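Local coordinates for protein beta-gamma-crystallin (PDB 4IAU) that is of unknown function but binds calcium and folds into Greek key beta-sandwich domains of the beta/gamma-crystallin family, at residues A[30-35]-A[39-44]; A[116-121]-A[157-162]. One frame throughout, in Å; residues are numbered along the deposited sequence. Where two conformers were deposited one is given.

Overall arrangement
The sponge beta-gamma-crystallin illustrates how a sandwich of Greek key strands is closed by side chains from facing sheets. From the N terminus, the chain first reaches contact 1, a local closure with only three residues between its segments, although strands 31-36 and 38-42 belong to different sheets of the N-terminal half. Contact 2 follows in series, neither nested nor crossing: it closes a much longer loop of 35 residues, bringing the end of strand 115-118 to the last strand, 158-161, across the C-terminal sandwich. The centres are about 25 Å apart, on opposite sides of the chain's centre, yet the halves meet where Ile40 CD1 packs 3.7 Å from Leu117 CD1.

Contact 1: residues A[30-35]-A[39-44]; sequences ARVRVT and WIFYQQ
Val34 and Trp39 meet just where the chain passes from one sheet of the sandwich to the other. Both methyls of Val34 come obliquely, from one side of the indole plane, to the CD1 corner of the ring: Val34 CG1 comes to 3.6 Å from Trp39 CD1, and Val34 CG2 lies 3.9 Å from the same Trp39 CD1. CG1 stands anti to the backbone N of Val34 (chi1 172°), and CG2 lies beside that N, which turns both methyls to the indole. The N-H of the ring is hydrogen-bonded to Lys36 O, just beyond Thr35 at the end of strand 31-36. Further along, Val32 offers a single methyl: in one of the two conformers of Phe41, Val32 CG2 lies 3.9 Å from Phe41 CZ, the far end of that ring, and approaches it obliquely. With Val34 cut back to an alanine, both methyls that meet Trp39 CD1 are gone, and a gap beside the indole would probably open. Leu60 and Val6 fill in around the valines, and Phe76 and Pro78 around the indole. No hydrogen bond spans the two segments, and the four touching residues are buried; the strands therefore face each other through apolar side chains, as the two sheets of a crystallin sandwich do.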
ATOM      1  N   ALA A  30     -17.360  -6.737  -8.310  1.00  6.50           N
ATOM      2  CA  ALA A  30     -16.845  -7.121  -9.627  1.00  7.46           C
ATOM      3  C   ALA A  30     -16.232  -5.946 -10.407  1.00  6.56           C
ATOM      4  O   ALA A  30     -15.394  -6.216 -11.275  1.00  7.52           O
ATOM      5  CB  ALA A  30     -17.950  -7.753 -10.440  1.00  9.56           C
ATOM      6  N   ARG A  31     -16.667  -4.724 -10.192  1.00  6.36           N
ATOM      7  CA  ARG A  31     -16.199  -3.562 -10.960  1.00  5.96           C
ATOM      8  C   ARG A  31     -15.845  -2.449  -9.991  1.00  5.56           C
ATOM      9  O   ARG A  31     -16.332  -2.394  -8.860  1.00  6.14           O
ATOM     10  CB  ARG A  31     -17.240  -3.102 -11.989  1.00  6.97           C
ATOM     11  CG  ARG A  31     -17.495  -4.145 -13.051  1.00  9.48           C
ATOM     12  CD  ARG A  31     -18.280  -3.605 -14.274  1.00 12.83           C
ATOM     13  NE  ARG A  31     -19.566  -3.247 -13.922  1.00 12.91           N
ATOM     14  CZ  ARG A  31     -20.347  -2.379 -14.540  1.00 12.88           C
ATOM     15  NH1 ARG A  31     -19.952  -1.630 -15.560  1.00 16.70           N
ATOM     16  NH2 ARG A  31     -21.535  -2.227 -14.007  1.00 17.18           N
ATOM     17  N   VAL A  32     -14.985  -1.557 -10.481  1.00  5.72           N
ATOM     18  CA  VAL A  32     -14.363  -0.542  -9.622  1.00  5.53           C
ATOM     19  C   VAL A  32     -14.184   0.759 -10.378  1.00  6.07           C
ATOM     20  O   VAL A  32     -13.867   0.767 -11.580  1.00  7.29           O
ATOM     21  CB  VAL A  32     -12.996  -1.073  -9.140  1.00  6.19           C
ATOM     22  CG1 VAL A  32     -12.045  -1.395 -10.291  1.00  7.18           C
ATOM     23  CG2 VAL A  32     -12.336  -0.104  -8.134  1.00  8.10           C
ATOM     24  N   ARG A  33     -14.276   1.864  -9.647  1.00  5.98           N
ATOM     25  CA  ARG A  33     -13.832   3.173 -10.091  1.00  6.10           C
ATOM     26  C   ARG A  33     -13.281   3.935  -8.880  1.00  5.34           C
ATOM     27  O   ARG A  33     -14.043   4.332  -8.013  1.00  6.04           O
ATOM     28  CB  ARG A  33     -14.928   3.988 -10.740  1.00  6.88           C
ATOM     29  CG  ARG A  33     -14.473   5.339 -11.241  1.00  7.13           C
ATOM     30  CD  ARG A  33     -15.590   6.117 -11.843  1.00  8.24           C
ATOM     31  NE  ARG A  33     -15.227   7.503 -12.064  1.00  7.77           N
ATOM     32  CZ  ARG A  33     -16.061   8.425 -12.518  1.00  8.83           C
ATOM     33  NH1 ARG A  33     -17.301   8.074 -12.845  1.00 11.31           N
ATOM     34  NH2 ARG A  33     -15.597   9.670 -12.595  1.00 11.00           N
ATOM     35  N   VAL A  34     -11.949   4.120  -8.845  1.00  6.01           N
ATOM     36  CA  VAL A  34     -11.353   5.001  -7.853  1.00  5.46           C
ATOM     37  C   VAL A  34     -11.641   6.444  -8.258  1.00  5.69           C
ATOM     38  O   VAL A  34     -11.262   6.862  -9.360  1.00  7.15           O
ATOM     39  CB  VAL A  34      -9.839   4.789  -7.745  1.00  6.37           C
ATOM     40  CG1 VAL A  34      -9.237   5.846  -6.848  1.00  6.62           C
ATOM     41  CG2 VAL A  34      -9.528   3.403  -7.221  1.00  7.19           C
ATOM     42  N   THR A  35     -12.332   7.187  -7.406  1.00  5.56           N
ATOM     43  CA  THR A  35     -12.667   8.583  -7.713  1.00  5.92           C
ATOM     44  C   THR A  35     -11.734   9.564  -7.003  1.00  5.61           C
ATOM     45  O   THR A  35     -11.562  10.670  -7.535  1.00  6.44           O
ATOM     46  CB  THR A  35     -14.125   8.850  -7.399  1.00  7.36           C
ATOM     47  OG1 THR A  35     -14.361   8.607  -6.030  1.00  8.89           O
ATOM     48  CG2 THR A  35     -15.017   7.983  -8.289  1.00  8.93           C
ATOM     49  N   TRP A  39      -5.806   3.251  -4.322  1.00  5.11           N
ATOM     50  CA  TRP A  39      -6.283   2.154  -3.541  1.00  5.24           C
ATOM     51  C   TRP A  39      -5.595   0.848  -3.941  1.00  5.08           C
ATOM     52  O   TRP A  39      -5.244   0.659  -5.091  1.00  6.74           O
ATOM     53  CB  TRP A  39      -7.805   1.975  -3.706  1.00  5.18           C
ATOM     54  CG  TRP A  39      -8.608   3.085  -3.111  1.00  5.38           C
ATOM     55  CD1 TRP A  39      -8.719   4.365  -3.577  1.00  5.48           C
ATOM     56  CD2 TRP A  39      -9.387   3.026  -1.922  1.00  4.79           C
ATOM     57  NE1 TRP A  39      -9.545   5.104  -2.751  1.00  5.65           N
ATOM     58  CE2 TRP A  39      -9.973   4.300  -1.733  1.00  5.18           C
ATOM     59  CE3 TRP A  39      -9.703   1.994  -1.003  1.00  5.07           C
ATOM     60  CZ2 TRP A  39     -10.828   4.576  -0.646  1.00  5.69           C
ATOM     61  CZ3 TRP A  39     -10.541   2.262   0.075  1.00  5.49           C
ATOM     62  CH2 TRP A  39     -11.087   3.558   0.234  1.00  5.88           C
ATOM     63  N   ILE A  40      -5.493  -0.069  -2.991  1.00  4.81           N
ATOM     64  CA  ILE A  40      -4.960  -1.395  -3.251  1.00  4.69           C
ATOM     65  C   ILE A  40      -6.027  -2.389  -2.843  1.00  4.62           C
ATOM     66  O   ILE A  40      -6.653  -2.271  -1.778  1.00  5.27           O
ATOM     67  CB  ILE A  40      -3.634  -1.690  -2.501  1.00  5.31           C
ATOM     68  CG1 ILE A  40      -2.688  -0.513  -2.581  1.00  6.73           C
ATOM     69  CG2 ILE A  40      -3.001  -2.958  -3.070  1.00  5.51           C
ATOM     70  CD1 ILE A  40      -1.446  -0.595  -1.776  1.00  8.71           C
ATOM     71  N   PHE A  41      -6.241  -3.375  -3.707  1.00  4.73           N
ATOM     72  CA  PHE A  41      -7.220  -4.441  -3.567  1.00  4.89           C
ATOM     73  C   PHE A  41      -6.497  -5.764  -3.443  1.00  4.77           C
ATOM     74  O   PHE A  41      -5.488  -5.981  -4.129  1.00  5.39           O
ATOM     75  CB  PHE A  41      -8.205  -4.468  -4.738  0.61  5.67           C
ATOM     76  CG  PHE A  41      -8.888  -3.113  -4.926  0.61  5.45           C
ATOM     77  CD1 PHE A  41      -8.207  -2.118  -5.638  0.61  5.70           C
ATOM     78  CD2 PHE A  41     -10.141  -2.864  -4.370  0.61  6.23           C
ATOM     79  CE1 PHE A  41      -8.807  -0.867  -5.697  0.61  7.01           C
ATOM     80  CE2 PHE A  41     -10.692  -1.603  -4.423  0.61  7.75           C
ATOM     81  CZ  PHE A  41      -9.996  -0.618  -5.076  0.61  8.10           C
ATOM     82  N   TYR A  42      -7.035  -6.668  -2.599  1.00  4.76           N
ATOM     83  CA  TYR A  42      -6.360  -7.899  -2.282  1.00  4.74           C
ATOM     84  C   TYR A  42      -7.331  -9.070  -2.372  1.00  4.88           C
ATOM     85  O   TYR A  42      -8.489  -8.966  -1.973  1.00  5.52           O
ATOM     86  CB  TYR A  42      -5.801  -7.853  -0.856  1.00  5.13           C
ATOM     87  CG  TYR A  42      -4.896  -6.671  -0.594  1.00  4.95           C
ATOM     88  CD1 TYR A  42      -5.413  -5.448  -0.216  1.00  5.13           C
ATOM     89  CD2 TYR A  42      -3.516  -6.765  -0.736  1.00  5.29           C
ATOM     90  CE1 TYR A  42      -4.606  -4.354   0.006  1.00  5.38           C
ATOM     91  CE2 TYR A  42      -2.669  -5.686  -0.487  1.00  5.29           C
ATOM     92  CZ  TYR A  42      -3.224  -4.467  -0.091  1.00  4.98           C
ATOM     93  OH  TYR A  42      -2.466  -3.372   0.196  1.00  5.48           O
ATOM     94  N   GLN A  43      -6.792 -10.212  -2.806  1.00  5.40           N
ATOM     95  CA  GLN A  43      -7.600 -11.421  -2.939  1.00  5.64           C
ATOM     96  C   GLN A  43      -8.011 -12.018  -1.607  1.00  5.84           C
ATOM     97  O   GLN A  43      -9.063 -12.679  -1.520  1.00  6.24           O
ATOM     98  CB  GLN A  43      -6.781 -12.424  -3.784  1.00  6.92           C
ATOM     99  CG  GLN A  43      -7.481 -13.723  -4.038  1.00  9.32           C
ATOM    100  CD  GLN A  43      -6.720 -14.582  -5.001  1.00  9.46           C
ATOM    101  OE1 GLN A  43      -5.469 -14.591  -4.996  1.00 10.15           O
ATOM    102  NE2 GLN A  43      -7.433 -15.304  -5.827  1.00 12.53           N
ATOM    103  N   GLN A  44      -7.187 -11.856  -0.565  1.00  5.62           N
ATOM    104  CA  GLN A  44      -7.470 -12.356   0.756  1.00  5.56           C
ATOM    105  C   GLN A  44      -7.827 -11.222   1.695  1.00  5.50           C
ATOM    106  O   GLN A  44      -7.420 -10.069   1.514  1.00  6.36           O
ATOM    107  CB  GLN A  44      -6.259 -13.099   1.353  1.00  5.53           C
ATOM    108  CG  GLN A  44      -5.701 -14.197   0.489  1.00  6.16           C
ATOM    109  CD  GLN A  44      -4.440 -14.791   1.073  1.00  5.95           C
ATOM    110  OE1 GLN A  44      -3.543 -14.068   1.515  1.00  6.46           O
ATOM    111  NE2 GLN A  44      -4.374 -16.120   1.077  1.00  6.83           N
TER

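Contact 2: residues A[116-121]-A[157-162]; sequences ALISQG and KSMERE
Arg161 reaches from strand 158-161 across to the bend at Gln120 and Gly121, while deeper in, Ile118 CD1 and the selenomethionine Met159 CE meet tip to tip at 3.8 Å. From CB the arginine runs out fully extended, with CG anti to the backbone N (chi1 -171°); CB, CG and CD meet nothing in 116-121, though the side chain packs on Trp123. Arg161 NE is the first atom to arrive, 4.1 Å from Gly121 CA; Arg161 CZ also stands 4.1 Å from Gly121 CA. At the tip, Arg161 NH2 comes closest to the glycine, 3.6 Å from Gly121 CA, and lies 3.7 Å from Gln120 CG, whereas NH1 turns to a hydrogen bond with Val84 O. Gln120 O lies 3.9 Å above one face of the Arg161 guanidinium, displaced from its centre. Strand 123-126, the neighbour of 158-161 in its sheet, brings Trp123 against Ile118 and Met159 as well as Arg161, and the indole NE1 bonds to Gln120 O. Ala86 and Leu88 of strand 86-89 also pack on Met159, placing the contact between the four-stranded sheet holding 115-118 and the three-stranded sheet edged by 158-161.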
ATOM      1  N   ALA A 116       7.056  -0.957  -0.438  1.00  5.50           N
ATOM      2  CA  ALA A 116       6.765   0.433  -0.127  1.00  5.58           C
ATOM      3  C   ALA A 116       6.187   1.139  -1.345  1.00  5.69           C
ATOM      4  O   ALA A 116       6.542   0.824  -2.477  1.00  6.22           O
ATOM      5  CB  ALA A 116       7.995   1.212   0.308  1.00  6.84           C
ATOM      6  N   LEU A 117       5.349   2.138  -1.071  1.00  5.92           N
ATOM      7  CA  LEU A 117       4.894   3.090  -2.049  1.00  5.98           C
ATOM      8  C   LEU A 117       5.366   4.469  -1.620  1.00  6.19           C
ATOM      9  O   LEU A 117       4.982   4.934  -0.555  1.00  7.08           O
ATOM     10  CB  LEU A 117       3.363   3.084  -2.191  1.00  6.66           C
ATOM     11  CG  LEU A 117       2.816   1.789  -2.763  1.00  7.45           C
ATOM     12  CD1 LEU A 117       1.284   1.752  -2.642  1.00  9.10           C
ATOM     13  CD2 LEU A 117       3.224   1.616  -4.220  1.00  8.71           C
ATOM     14  N   ILE A 118       6.186   5.121  -2.461  1.00  6.53           N
ATOM     15  CA  ILE A 118       6.642   6.472  -2.161  1.00  6.63           C
ATOM     16  C   ILE A 118       5.899   7.402  -3.103  1.00  7.07           C
ATOM     17  O   ILE A 118       6.115   7.375  -4.323  1.00  7.88           O
ATOM     18  CB  ILE A 118       8.159   6.651  -2.275  1.00  6.86           C
ATOM     19  CG1 ILE A 118       8.893   5.646  -1.385  1.00  7.22           C
ATOM     20  CG2 ILE A 118       8.511   8.079  -1.917  1.00  7.56           C
ATOM     21  CD1 ILE A 118      10.402   5.761  -1.364  1.00  8.51           C
ATOM     22  N   SER A 119       5.024   8.240  -2.548  1.00  7.80           N
ATOM     23  CA  SER A 119       4.282   9.194  -3.360  1.00  8.77           C
ATOM     24  C   SER A 119       4.982  10.543  -3.448  1.00  9.15           C
ATOM     25  O   SER A 119       4.900  11.217  -4.476  1.00 12.28           O
ATOM     26  CB  SER A 119       2.854   9.383  -2.844  0.55  8.78           C
ATOM     27  OG  SER A 119       2.140  10.339  -3.635  0.55 11.17           O
ATOM     28  N   GLN A 120       5.639  10.982  -2.392  1.00  8.84           N
ATOM     29  CA  GLN A 120       6.227  12.302  -2.353  1.00  9.62           C
ATOM     30  C   GLN A 120       7.502  12.232  -1.540  1.00  9.04           C
ATOM     31  O   GLN A 120       7.574  11.509  -0.557  1.00  9.36           O
ATOM     32  CB  GLN A 120       5.273  13.302  -1.685  1.00 11.24           C
ATOM     33  CG  GLN A 120       5.538  14.746  -1.982  1.00 14.18           C
ATOM     34  CD  GLN A 120       4.571  15.624  -1.203  1.00 16.00           C
ATOM     35  OE1 GLN A 120       3.634  16.239  -1.789  1.00 23.45           O
ATOM     36  NE2 GLN A 120       4.441  15.709   0.096  1.00 21.02           N
ATOM     37  N   GLY A 121       8.485  13.050  -1.944  1.00  9.73           N
ATOM     38  CA  GLY A 121       9.708  13.222  -1.208  1.00  9.98           C
ATOM     39  C   GLY A 121      10.863  12.355  -1.709  1.00  7.94           C
ATOM     40  O   GLY A 121      10.700  11.340  -2.319  1.00  8.88           O
ATOM     41  N   LYS A 157      14.993  -0.119   8.930  1.00  6.71           N
ATOM     42  CA  LYS A 157      14.802   0.294  10.301  1.00  6.77           C
ATOM     43  C   LYS A 157      14.608   1.773  10.494  1.00  6.46           C
ATOM     44  O   LYS A 157      14.031   2.179  11.534  1.00  7.01           O
ATOM     45  CB  LYS A 157      15.941  -0.218  11.186  1.00  7.35           C
ATOM     46  CG  LYS A 157      15.780  -1.668  11.566  1.00  9.11           C
ATOM     47  CD  LYS A 157      16.923  -2.109  12.521  1.00 11.23           C
ATOM     48  CE  LYS A 157      16.685  -3.501  13.082  1.00 14.23           C
ATOM     49  NZ  LYS A 157      16.598  -4.571  12.049  1.00 24.49           N
ATOM     50  N   SER A 158      15.053   2.639   9.607  1.00  6.33           N
ATOM     51  CA  SER A 158      14.779   4.042   9.688  1.00  6.12           C
ATOM     52  C   SER A 158      14.791   4.632   8.290  1.00  6.29           C
ATOM     53  O   SER A 158      15.408   4.053   7.369  1.00  6.73           O
ATOM     54  CB  SER A 158      15.711   4.794  10.625  1.00  6.61           C
ATOM     55  OG  SER A 158      17.067   4.699  10.267  1.00  6.92           O
HETATM   56  N   MSE A 159      14.093   5.755   8.112  1.00  6.45           N
HETATM   57  CA  MSE A 159      13.906   6.357   6.801  1.00  6.83           C
HETATM   58  C   MSE A 159      13.770   7.843   7.005  1.00  7.08           C
HETATM   59  O   MSE A 159      12.863   8.293   7.668  1.00  8.61           O
HETATM   60  CB  MSE A 159      12.725   5.681   6.093  1.00  7.84           C
HETATM   61  CG  MSE A 159      12.501   6.092   4.665  1.00  8.83           C
HETATM   62 SE   MSE A 159      11.262   4.846   3.844  1.00  9.71          SE
HETATM   63  CE  MSE A 159      10.585   5.977   2.468  1.00 10.15           C
ATOM     64  N   GLU A 160      14.724   8.611   6.426  1.00  7.41           N
ATOM     65  CA  GLU A 160      14.841  10.030   6.661  1.00  7.97           C
ATOM     66  C   GLU A 160      14.385  10.769   5.403  1.00  8.44           C
ATOM     67  O   GLU A 160      14.821  10.454   4.286  1.00  9.75           O
ATOM     68  CB  GLU A 160      16.307  10.399   7.012  1.00 10.25           C
ATOM     69  CG  GLU A 160      16.385  11.829   7.474  1.00 18.29           C
ATOM     70  CD  GLU A 160      17.515  12.189   8.385  1.00 23.75           C
ATOM     71  OE1 GLU A 160      18.599  11.784   7.952  1.00 29.32           O
ATOM     72  OE2 GLU A 160      17.346  12.823   9.461  1.00 35.08           O
ATOM     73  N   ARG A 161      13.520  11.758   5.559  1.00  8.36           N
ATOM     74  CA  ARG A 161      13.083  12.572   4.441  1.00  8.55           C
ATOM     75  C   ARG A 161      14.076  13.694   4.253  1.00  9.72           C
ATOM     76  O   ARG A 161      14.375  14.423   5.191  1.00 11.93           O
ATOM     77  CB  ARG A 161      11.667  13.089   4.703  1.00  9.53           C
ATOM     78  CG  ARG A 161      11.088  13.767   3.472  1.00 10.06           C
ATOM     79  CD  ARG A 161       9.676  14.108   3.700  1.00 10.35           C
ATOM     80  NE  ARG A 161       9.098  14.703   2.531  1.00 11.15           N
ATOM     81  CZ  ARG A 161       7.820  14.623   2.136  1.00 11.17           C
ATOM     82  NH1 ARG A 161       6.953  13.965   2.893  1.00 11.01           N
ATOM     83  NH2 ARG A 161       7.638  15.222   0.985  1.00 14.01           N
ATOM     84  N   GLU A 162      14.549  13.853   3.045  1.00 10.75           N
ATOM     85  CA  GLU A 162      15.506  14.915   2.710  1.00 13.67           C
ATOM     86  C   GLU A 162      14.735  16.170   2.461  1.00 17.89           C
ATOM     87  O   GLU A 162      13.510  16.303   2.233  1.00 22.68           O
ATOM     88  CB  GLU A 162      16.332  14.517   1.481  1.00 18.18           C
ATOM     89  CG  GLU A 162      17.137  13.251   1.526  1.00 23.92           C
ATOM     90  CD  GLU A 162      18.096  13.040   0.371  1.00 26.36           C
ATOM     91  OE1 GLU A 162      17.782  13.425  -0.776  1.00 35.98           O
ATOM     92  OE2 GLU A 162      19.207  12.482   0.566  1.00 31.35           O
TER